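Local atomic coordinates of nigritoxine (Vibrio nigripulchritudo, PDB entry 5M41), a protein that acts as a bacterial toxin against crustaceans and insects and has a new fold. Residues F43-E47 with K212-E217; Y498-E503 with F543-E548; D644-I649 with Y721-L725. All coordinates share one frame; numbering follows the deposited sequence.

The three contacts follow one another along the chain, each closing before the next opens. Contact 1 joins two helices of the N-terminal part, whose helical region also supplies the magnesium ligands V189, E192 and D195, a little before helix 206-215 in sequence. It lies on the opposite side of the chain's centre from both other contacts: about 58 Å separates its centre from that of contact 2, and about 71 Å from that of contact 3. Contacts 2 and 3 are closer, with centres about 35 Å apart and nearest atoms about 22 Å apart. Contact 2 sets a helix against a four-stranded antiparallel sheet; contact 3 sets a helix against the loop that enters a strand of a six-stranded one.

Contact 1 of 3, residues F43-E47 with K212-E217; sequences FAIIE and KGAARE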
loop_
_atom_site.group_PDB
_atom_site.type_symbol
_atom_site.label_atom_id
_atom_site.label_comp_id
_atom_site.label_asym_id
_atom_site.label_seq_id
_atom_site.Cartn_x
_atom_site.Cartn_y
_atom_site.Cartn_z
ATOM N N PHE A 43 2.143 -11.995 35.257
ATOM C CA PHE A 43 0.875 -11.289 35.029
ATOM C C PHE A 43 -0.340 -12.214 35.083
ATOM O O PHE A 43 -1.383 -11.813 35.599
ATOM C CB PHE A 43 0.876 -10.534 33.697
ATOM C CG PHE A 43 1.679 -9.251 33.712
ATOM C CD1 PHE A 43 1.453 -8.273 34.688
ATOM C CD2 PHE A 43 2.619 -8.988 32.704
ATOM C CE1 PHE A 43 2.175 -7.075 34.703
ATOM C CE2 PHE A 43 3.336 -7.788 32.703
ATOM C CZ PHE A 43 3.122 -6.833 33.707
ATOM N N ALA A 44 -0.212 -13.431 34.522
ATOM C CA ALA A 44 -1.240 -14.466 34.678
ATOM C C ALA A 44 -1.559 -14.770 36.158
ATOM O O ALA A 44 -2.736 -14.855 36.554
ATOM C CB ALA A 44 -0.844 -15.750 33.951
ATOM N N ILE A 45 -0.513 -14.955 36.957
ATOM C CA ILE A 45 -0.665 -15.175 38.396
ATOM C C ILE A 45 -1.409 -14.000 39.040
ATOM O O ILE A 45 -2.393 -14.203 39.772
ATOM C CB ILE A 45 0.684 -15.388 39.100
ATOM C CG1 ILE A 45 1.349 -16.666 38.591
ATOM C CG2 ILE A 45 0.491 -15.537 40.614
ATOM C CD1 ILE A 45 2.836 -16.730 38.925
ATOM N N ILE A 46 -0.933 -12.782 38.771
ATOM C CA ILE A 46 -1.595 -11.565 39.251
ATOM C C ILE A 46 -3.089 -11.573 38.915
ATOM O O ILE A 46 -3.919 -11.296 39.780
ATOM C CB ILE A 46 -0.946 -10.280 38.702
ATOM C CG1 ILE A 46 0.411 -10.033 39.387
ATOM C CG2 ILE A 46 -1.846 -9.082 38.983
ATOM C CD1 ILE A 46 1.366 -9.133 38.599
ATOM N N GLU A 47 -3.438 -11.913 37.677
ATOM C CA GLU A 47 -4.839 -11.977 37.317
ATOM C C GLU A 47 -5.612 -12.953 38.212
ATOM O O GLU A 47 -6.719 -12.645 38.669
ATOM C CB GLU A 47 -5.026 -12.285 35.832
ATOM C CG GLU A 47 -6.465 -12.460 35.362
ATOM C CD GLU A 47 -7.356 -11.230 35.571
ATOM O OE1 GLU A 47 -6.856 -10.105 35.804
ATOM O OE2 GLU A 47 -8.583 -11.398 35.495
ATOM N N LYS A 212 -4.738 -9.914 30.772
ATOM C CA LYS A 212 -5.593 -9.222 31.727
ATOM C C LYS A 212 -4.783 -8.718 32.906
ATOM O O LYS A 212 -5.004 -7.610 33.374
ATOM C CB LYS A 212 -6.691 -10.130 32.237
ATOM C CG LYS A 212 -7.998 -9.977 31.495
ATOM C CD LYS A 212 -9.065 -10.954 31.998
ATOM C CE LYS A 212 -8.825 -12.369 31.460
ATOM N NZ LYS A 212 -10.000 -13.246 31.755
ATOM N N GLY A 213 -3.858 -9.536 33.397
ATOM C CA GLY A 213 -2.982 -9.126 34.488
ATOM C C GLY A 213 -2.193 -7.894 34.083
ATOM O O GLY A 213 -2.066 -6.949 34.851
ATOM N N ALA A 214 -1.683 -7.896 32.858
ATOM C CA ALA A 214 -0.912 -6.758 32.388
ATOM C C ALA A 214 -1.777 -5.481 32.279
ATOM O O ALA A 214 -1.270 -4.406 32.547
ATOM C CB ALA A 214 -0.222 -7.073 31.072
ATOM N N ALA A 215 -3.058 -5.607 31.900
ATOM C CA ALA A 215 -3.951 -4.447 31.780
ATOM C C ALA A 215 -4.286 -3.841 33.129
ATOM O O ALA A 215 -4.671 -2.695 33.185
ATOM C CB ALA A 215 -5.250 -4.815 31.062
ATOM N N ARG A 216 -4.142 -4.623 34.202
ATOM C CA ARG A 216 -4.309 -4.154 35.575
ATOM C C ARG A 216 -3.129 -3.352 36.065
ATOM O O ARG A 216 -3.248 -2.702 37.063
ATOM C CB ARG A 216 -4.431 -5.326 36.567
ATOM C CG ARG A 216 -5.522 -6.317 36.300
ATOM C CD ARG A 216 -5.502 -7.371 37.399
ATOM N NE ARG A 216 -6.317 -6.891 38.493
ATOM C CZ ARG A 216 -7.639 -7.029 38.530
ATOM N NH1 ARG A 216 -8.280 -7.678 37.556
ATOM N NH2 ARG A 216 -8.311 -6.543 39.544
ATOM N N GLU A 217 -1.972 -3.462 35.416
ATOM C CA GLU A 217 -0.754 -2.801 35.901
ATOM C C GLU A 217 -0.905 -1.252 35.901
ATOM O O GLU A 217 -0.995 -0.659 34.845
ATOM C CB GLU A 217 0.428 -3.242 35.025
ATOM C CG GLU A 217 1.799 -2.803 35.498
ATOM C CD GLU A 217 2.239 -3.527 36.763
ATOM O OE1 GLU A 217 1.570 -4.509 37.172
ATOM O OE2 GLU A 217 3.259 -3.114 37.344
#
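Helices 34-54 and 206-215 come so close at E47 and G213 that their CA atoms lie 4.4 Å apart, and G213 CA directs a C-H at F43 O over 3.3 Å, nearly straight at 166°. The same carbonyl already accepts the helical bond from E47 N. With no side chain on G213, backbone meets backbone here. On the F43 side of this meeting point, the ring lies against the neighbouring backbone: A214 CA sits over one face in a CH-pi contact, 3.8 Å from the ring centroid, while A214 CB reaches F43 CD2. At the ring's edge and in its plane, E217 OE1 stands 3.6 Å from F43 CE1. Y257 of helix 253-264 touches both F43 and A214.

The polar half is built by E47. Its CG runs anti to the backbone N (chi1 176°) and the chain then bends at chi2, laying the carboxylate against the K212 methylenes, with E47 OE2 3.6 Å from K212 CD. OE1 of E47 meets the edge of the R216 guanidinium in a salt bridge to NH1, 3.3 Å long and weak as a hydrogen bond; the two planes are turned 50° apart. K212 NZ stays 4.4 Å from E47 OE2, beyond a salt bridge. The close fit of the helices thus rests on C-H contacts to a carbonyl and a ring, and the two cations near E47 would be expected to stabilise its negative charge.

Contact 2 of 3, residues Y498-E503 with F543-E548; sequences YINEAE and FPYAGE
Y498 and F543 form an offset edge-to-face pair, the edge of F543 turned toward the face of Y498, with centroids 5.8 Å apart and planes at 85°. The nearest carbons are Y498 CD2 and F543 CE1, at 4.0 Å. One face of Y498 lies over its own strand, where N500 N stands above the ring centre. At the edge of Y498, in the ring plane, is E548 OE2, 3.3 Å from Y498 CE2; this oxygen is also in plane at the edge of F543. One face of F543 is backed by E548 C, and one face of Y545 by E548 N.

E548 reaches this spot with an extended side chain whose CG is anti to the backbone N (chi1 -156°), so that E548 CG passes 3.5 Å from Y498 OH. The N500 side chain crosses that of E548 at about a right angle, and ND2 gives a weak hydrogen bond to E548 OE2, 3.2 Å and bent to 127°. The stronger partner of OE2 is K507, in a salt bridge, while Y498 OH bonds to D551. The other end of the N500 amide is held locally: OD1 accepts from E503 N at 3.2 Å, an Asx motif. E503 OE2 lies 4.4 Å from E548 OE1, a proximity of like charges that the lysine would partly offset.

Strands 496-500 and 538-542 are the outer members of a four-stranded antiparallel sheet; Y498 and F543 both touch I509 of strand 505-515 within it. Helix 546-555, which follows the last strand, packs back toward the first, and A546 on that helix touches helix 625-632.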
loop_
_atom_site.group_PDB
_atom_site.type_symbol
_atom_site.label_atom_id
_atom_site.label_comp_id
_atom_site.label_asym_id
_atom_site.label_seq_id
_atom_site.Cartn_x
_atom_site.Cartn_y
_atom_site.Cartn_z
ATOM N N TYR A 498 -11.158 2.841 -28.336
ATOM C CA TYR A 498 -10.952 2.974 -26.920
ATOM C C TYR A 498 -11.613 1.803 -26.198
ATOM O O TYR A 498 -12.825 1.578 -26.330
ATOM C CB TYR A 498 -11.488 4.321 -26.415
ATOM C CG TYR A 498 -11.493 4.432 -24.914
ATOM C CD1 TYR A 498 -10.343 4.162 -24.169
ATOM C CD2 TYR A 498 -12.647 4.788 -24.236
ATOM C CE1 TYR A 498 -10.351 4.252 -22.787
ATOM C CE2 TYR A 498 -12.668 4.872 -22.855
ATOM C CZ TYR A 498 -11.519 4.609 -22.138
ATOM O OH TYR A 498 -11.556 4.695 -20.769
ATOM N N ILE A 499 -10.808 1.054 -25.450
ATOM C CA ILE A 499 -11.327 -0.037 -24.624
ATOM C C ILE A 499 -11.514 0.434 -23.192
ATOM O O ILE A 499 -10.547 0.632 -22.450
ATOM C CB ILE A 499 -10.435 -1.296 -24.668
ATOM C CG1 ILE A 499 -10.223 -1.740 -26.119
ATOM C CG2 ILE A 499 -11.073 -2.418 -23.848
ATOM C CD1 ILE A 499 -8.980 -2.577 -26.338
ATOM N N ASN A 500 -12.774 0.641 -22.830
ATOM C CA ASN A 500 -13.146 1.099 -21.503
ATOM C C ASN A 500 -13.153 -0.111 -20.601
ATOM O O ASN A 500 -14.064 -0.944 -20.674
ATOM C CB ASN A 500 -14.531 1.749 -21.560
ATOM C CG ASN A 500 -14.884 2.500 -20.295
ATOM O OD1 ASN A 500 -14.655 2.018 -19.180
ATOM N ND2 ASN A 500 -15.471 3.689 -20.463
ATOM N N GLU A 501 -12.121 -0.226 -19.773
ATOM C CA GLU A 501 -11.941 -1.410 -18.946
ATOM C C GLU A 501 -13.043 -1.571 -17.889
ATOM O O GLU A 501 -13.347 -2.695 -17.474
ATOM C CB GLU A 501 -10.555 -1.407 -18.293
ATOM C CG GLU A 501 -9.400 -1.745 -19.229
ATOM C CD GLU A 501 -8.065 -1.211 -18.712
ATOM O OE1 GLU A 501 -7.942 0.024 -18.572
ATOM O OE2 GLU A 501 -7.136 -2.004 -18.442
ATOM N N ALA A 502 -13.643 -0.453 -17.471
ATOM C CA ALA A 502 -14.677 -0.455 -16.432
ATOM C C ALA A 502 -16.013 -0.935 -16.988
ATOM O O ALA A 502 -16.497 -2.003 -16.619
ATOM C CB ALA A 502 -14.814 0.932 -15.815
ATOM N N GLU A 503 -16.587 -0.141 -17.891
ATOM C CA GLU A 503 -17.829 -0.473 -18.600
ATOM C C GLU A 503 -17.733 -1.748 -19.437
ATOM O O GLU A 503 -18.755 -2.244 -19.919
ATOM C CB GLU A 503 -18.245 0.686 -19.522
ATOM C CG GLU A 503 -18.669 1.969 -18.813
ATOM C CD GLU A 503 -18.683 3.182 -19.735
ATOM O OE1 GLU A 503 -18.655 3.008 -20.973
ATOM O OE2 GLU A 503 -18.720 4.318 -19.219
ATOM N N PHE A 543 -16.503 12.706 -24.431
ATOM C CA PHE A 543 -16.295 11.926 -23.217
ATOM C C PHE A 543 -17.152 12.560 -22.121
ATOM O O PHE A 543 -17.175 13.785 -21.978
ATOM C CB PHE A 543 -14.821 11.891 -22.810
ATOM C CG PHE A 543 -13.987 10.928 -23.619
ATOM C CD1 PHE A 543 -14.182 9.561 -23.513
ATOM C CD2 PHE A 543 -13.012 11.389 -24.481
ATOM C CE1 PHE A 543 -13.418 8.668 -24.253
ATOM C CE2 PHE A 543 -12.241 10.505 -25.224
ATOM C CZ PHE A 543 -12.450 9.141 -25.115
ATOM N N PRO A 544 -17.893 11.736 -21.368
ATOM C CA PRO A 544 -18.798 12.304 -20.369
ATOM C C PRO A 544 -18.053 12.957 -19.199
ATOM O O PRO A 544 -18.561 13.902 -18.597
ATOM C CB PRO A 544 -19.615 11.095 -19.899
ATOM C CG PRO A 544 -18.735 9.920 -20.156
ATOM C CD PRO A 544 -17.984 10.266 -21.424
ATOM N N TYR A 545 -16.852 12.483 -18.895
ATOM C CA TYR A 545 -16.066 13.112 -17.838
ATOM C C TYR A 545 -14.552 13.013 -18.102
ATOM O O TYR A 545 -14.088 12.122 -18.823
ATOM C CB TYR A 545 -16.482 12.562 -16.457
ATOM C CG TYR A 545 -16.109 11.114 -16.207
ATOM C CD1 TYR A 545 -15.029 10.789 -15.368
ATOM C CD2 TYR A 545 -16.829 10.060 -16.792
ATOM C CE1 TYR A 545 -14.668 9.468 -15.124
ATOM C CE2 TYR A 545 -16.471 8.731 -16.554
ATOM C CZ TYR A 545 -15.389 8.447 -15.719
ATOM O OH TYR A 545 -15.018 7.148 -15.470
ATOM N N ALA A 546 -13.799 13.946 -17.526
ATOM C CA ALA A 546 -12.351 14.062 -17.754
ATOM C C ALA A 546 -11.599 12.739 -17.546
ATOM O O ALA A 546 -10.712 12.393 -18.331
ATOM C CB ALA A 546 -11.759 15.174 -16.879
ATOM N N GLY A 547 -11.983 12.000 -16.507
ATOM C CA GLY A 547 -11.352 10.737 -16.186
ATOM C C GLY A 547 -11.271 9.795 -17.363
ATOM O O GLY A 547 -10.239 9.169 -17.596
ATOM N N GLU A 548 -12.361 9.685 -18.121
ATOM C CA GLU A 548 -12.371 8.787 -19.265
ATOM C C GLU A 548 -11.449 9.271 -20.404
ATOM O O GLU A 548 -10.745 8.453 -21.009
ATOM C CB GLU A 548 -13.807 8.563 -19.759
ATOM C CG GLU A 548 -13.989 7.262 -20.518
ATOM C CD GLU A 548 -15.385 7.115 -21.126
ATOM O OE1 GLU A 548 -16.351 7.724 -20.618
ATOM O OE2 GLU A 548 -15.512 6.383 -22.124
#

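Contact 3 of 3, residues D644-I649 with Y721-L725; sequences DIPDNI and YMTQL
The loop D644-N648, which leads into strand 649-652, wraps the side of helix 719-731 that carries Y721 and Q724. The Y721 ring lies against the loop: D647 N lies 4.3 Å above the ring plane, over its centre, and D647 CB approaches Y721 CE2 to 3.6 Å, while P646 CB reaches Y721 CE1 at 3.7 Å. The root of the side chain is gripped by two isoleucines: I645 CG2 and I649 CG1 each come to 3.7 Å from Y721 CB.

Q724, extended from a CG anti to the backbone N (chi1 -172°), stretches alongside I645, which runs in the opposite direction. Its NE2 donates to D644 O over 3.0 Å with an N-H...O angle of 149°, coming from above the carbonyl plane, 69° out of it. Its OE1 rests 3.4 Å from P646 CD. Further in, I645 CD1 packs on L725 CB and I649 CD1 on L725 CD2, the latter pair 3.9 Å apart, and I649 CG2 meets M722 CE.

D647 OD1 accepts from N648 N and forms a salt bridge with K637, and N604 and S603 bind the I645 and D647 carbonyls from helix 603-614. Helix 719-731 thus packs on a six-stranded antiparallel sheet through I649, M722 and L725, with L601 and L714 beside them, and the loop before strand 649-652 continues this apolar surface through I645 and P646 to Y721.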
loop_
_atom_site.group_PDB
_atom_site.type_symbol
_atom_site.label_atom_id
_atom_site.label_comp_id
_atom_site.label_asym_id
_atom_site.label_seq_id
_atom_site.Cartn_x
_atom_site.Cartn_y
_atom_site.Cartn_z
ATOM N N ASP A 644 3.267 34.200 -17.248
ATOM C CA ASP A 644 4.550 34.920 -17.236
ATOM C C ASP A 644 5.370 34.853 -18.518
ATOM O O ASP A 644 6.080 35.809 -18.832
ATOM C CB ASP A 644 5.405 34.441 -16.064
ATOM C CG ASP A 644 4.688 34.596 -14.744
ATOM O OD1 ASP A 644 4.705 35.732 -14.202
ATOM O OD2 ASP A 644 4.083 33.603 -14.272
ATOM N N ILE A 645 5.325 33.726 -19.231
ATOM C CA ILE A 645 6.112 33.609 -20.454
ATOM C C ILE A 645 5.324 34.231 -21.604
ATOM O O ILE A 645 4.191 33.804 -21.888
ATOM C CB ILE A 645 6.498 32.164 -20.811
ATOM C CG1 ILE A 645 6.908 31.345 -19.559
ATOM C CG2 ILE A 645 7.594 32.174 -21.867
ATOM C CD1 ILE A 645 8.116 31.888 -18.790
ATOM N N PRO A 646 5.910 35.247 -22.262
ATOM C CA PRO A 646 5.199 36.005 -23.311
ATOM C C PRO A 646 4.785 35.184 -24.543
ATOM O O PRO A 646 3.902 35.602 -25.272
ATOM C CB PRO A 646 6.210 37.085 -23.702
ATOM C CG PRO A 646 7.071 37.258 -22.472
ATOM C CD PRO A 646 7.214 35.860 -21.931
ATOM N N ASP A 647 5.411 34.031 -24.783
ATOM C CA ASP A 647 5.073 33.220 -25.964
ATOM C C ASP A 647 5.541 31.787 -25.765
ATOM O O ASP A 647 6.289 31.496 -24.830
ATOM C CB ASP A 647 5.741 33.806 -27.226
ATOM C CG ASP A 647 4.979 33.475 -28.528
ATOM O OD1 ASP A 647 4.003 32.683 -28.511
ATOM O OD2 ASP A 647 5.358 34.035 -29.587
ATOM N N ASN A 648 5.098 30.903 -26.652
ATOM C CA ASN A 648 5.631 29.561 -26.761
ATOM C C ASN A 648 7.042 29.607 -27.275
ATOM O O ASN A 648 7.456 30.593 -27.850
ATOM C CB ASN A 648 4.765 28.710 -27.703
ATOM C CG ASN A 648 3.425 28.365 -27.082
ATOM O OD1 ASN A 648 3.257 28.438 -25.859
ATOM N ND2 ASN A 648 2.462 27.995 -27.915
ATOM N N ILE A 649 7.748 28.505 -27.071
ATOM C CA ILE A 649 9.171 28.367 -27.315
ATOM C C ILE A 649 9.344 27.376 -28.474
ATOM O O ILE A 649 8.662 26.370 -28.517
ATOM C CB ILE A 649 9.833 27.819 -26.025
ATOM C CG1 ILE A 649 10.082 28.971 -25.040
ATOM C CG2 ILE A 649 11.105 27.057 -26.328
ATOM C CD1 ILE A 649 10.366 28.561 -23.605
ATOM N N TYR A 721 12.669 33.633 -23.532
ATOM C CA TYR A 721 11.527 32.867 -23.031
ATOM C C TYR A 721 12.020 31.631 -22.297
ATOM O O TYR A 721 11.563 31.352 -21.184
ATOM C CB TYR A 721 10.542 32.487 -24.149
ATOM C CG TYR A 721 10.023 33.652 -24.987
ATOM C CD1 TYR A 721 9.844 34.929 -24.433
ATOM C CD2 TYR A 721 9.701 33.464 -26.333
ATOM C CE1 TYR A 721 9.370 35.988 -25.208
ATOM C CE2 TYR A 721 9.223 34.509 -27.120
ATOM C CZ TYR A 721 9.058 35.764 -26.554
ATOM O OH TYR A 721 8.600 36.794 -27.342
ATOM N N MET A 722 12.984 30.933 -22.902
ATOM C CA MET A 722 13.595 29.737 -22.299
ATOM C C MET A 722 14.322 30.030 -20.970
ATOM O O MET A 722 14.099 29.341 -19.976
ATOM C CB MET A 722 14.528 29.032 -23.297
ATOM C CG MET A 722 15.187 27.771 -22.742
ATOM S SD MET A 722 14.012 26.528 -22.118
ATOM C CE MET A 722 13.671 25.667 -23.653
ATOM N N THR A 723 15.167 31.069 -20.940
ATOM C CA THR A 723 15.913 31.404 -19.716
ATOM C C THR A 723 14.964 31.860 -18.609
ATOM O O THR A 723 15.195 31.568 -17.422
ATOM C CB THR A 723 16.976 32.515 -19.944
ATOM O OG1 THR A 723 16.336 33.686 -20.451
ATOM C CG2 THR A 723 18.078 32.069 -20.920
ATOM N N GLN A 724 13.908 32.589 -18.983
ATOM C CA GLN A 724 12.894 33.027 -18.003
ATOM C C GLN A 724 12.195 31.807 -17.403
ATOM O O GLN A 724 12.095 31.658 -16.180
ATOM C CB GLN A 724 11.860 33.977 -18.645
ATOM C CG GLN A 724 10.902 34.601 -17.630
ATOM C CD GLN A 724 9.650 35.221 -18.263
ATOM O OE1 GLN A 724 9.524 35.299 -19.488
ATOM N NE2 GLN A 724 8.705 35.642 -17.418
ATOM N N LEU A 725 11.737 30.923 -18.280
ATOM C CA LEU A 725 11.048 29.691 -17.877
ATOM C C LEU A 725 11.878 28.843 -16.918
ATOM O O LEU A 725 11.404 28.470 -15.841
ATOM C CB LEU A 725 10.693 28.844 -19.104
ATOM C CG LEU A 725 10.120 27.441 -18.842
ATOM C CD1 LEU A 725 8.749 27.526 -18.177
ATOM C CD2 LEU A 725 9.983 26.712 -20.167
#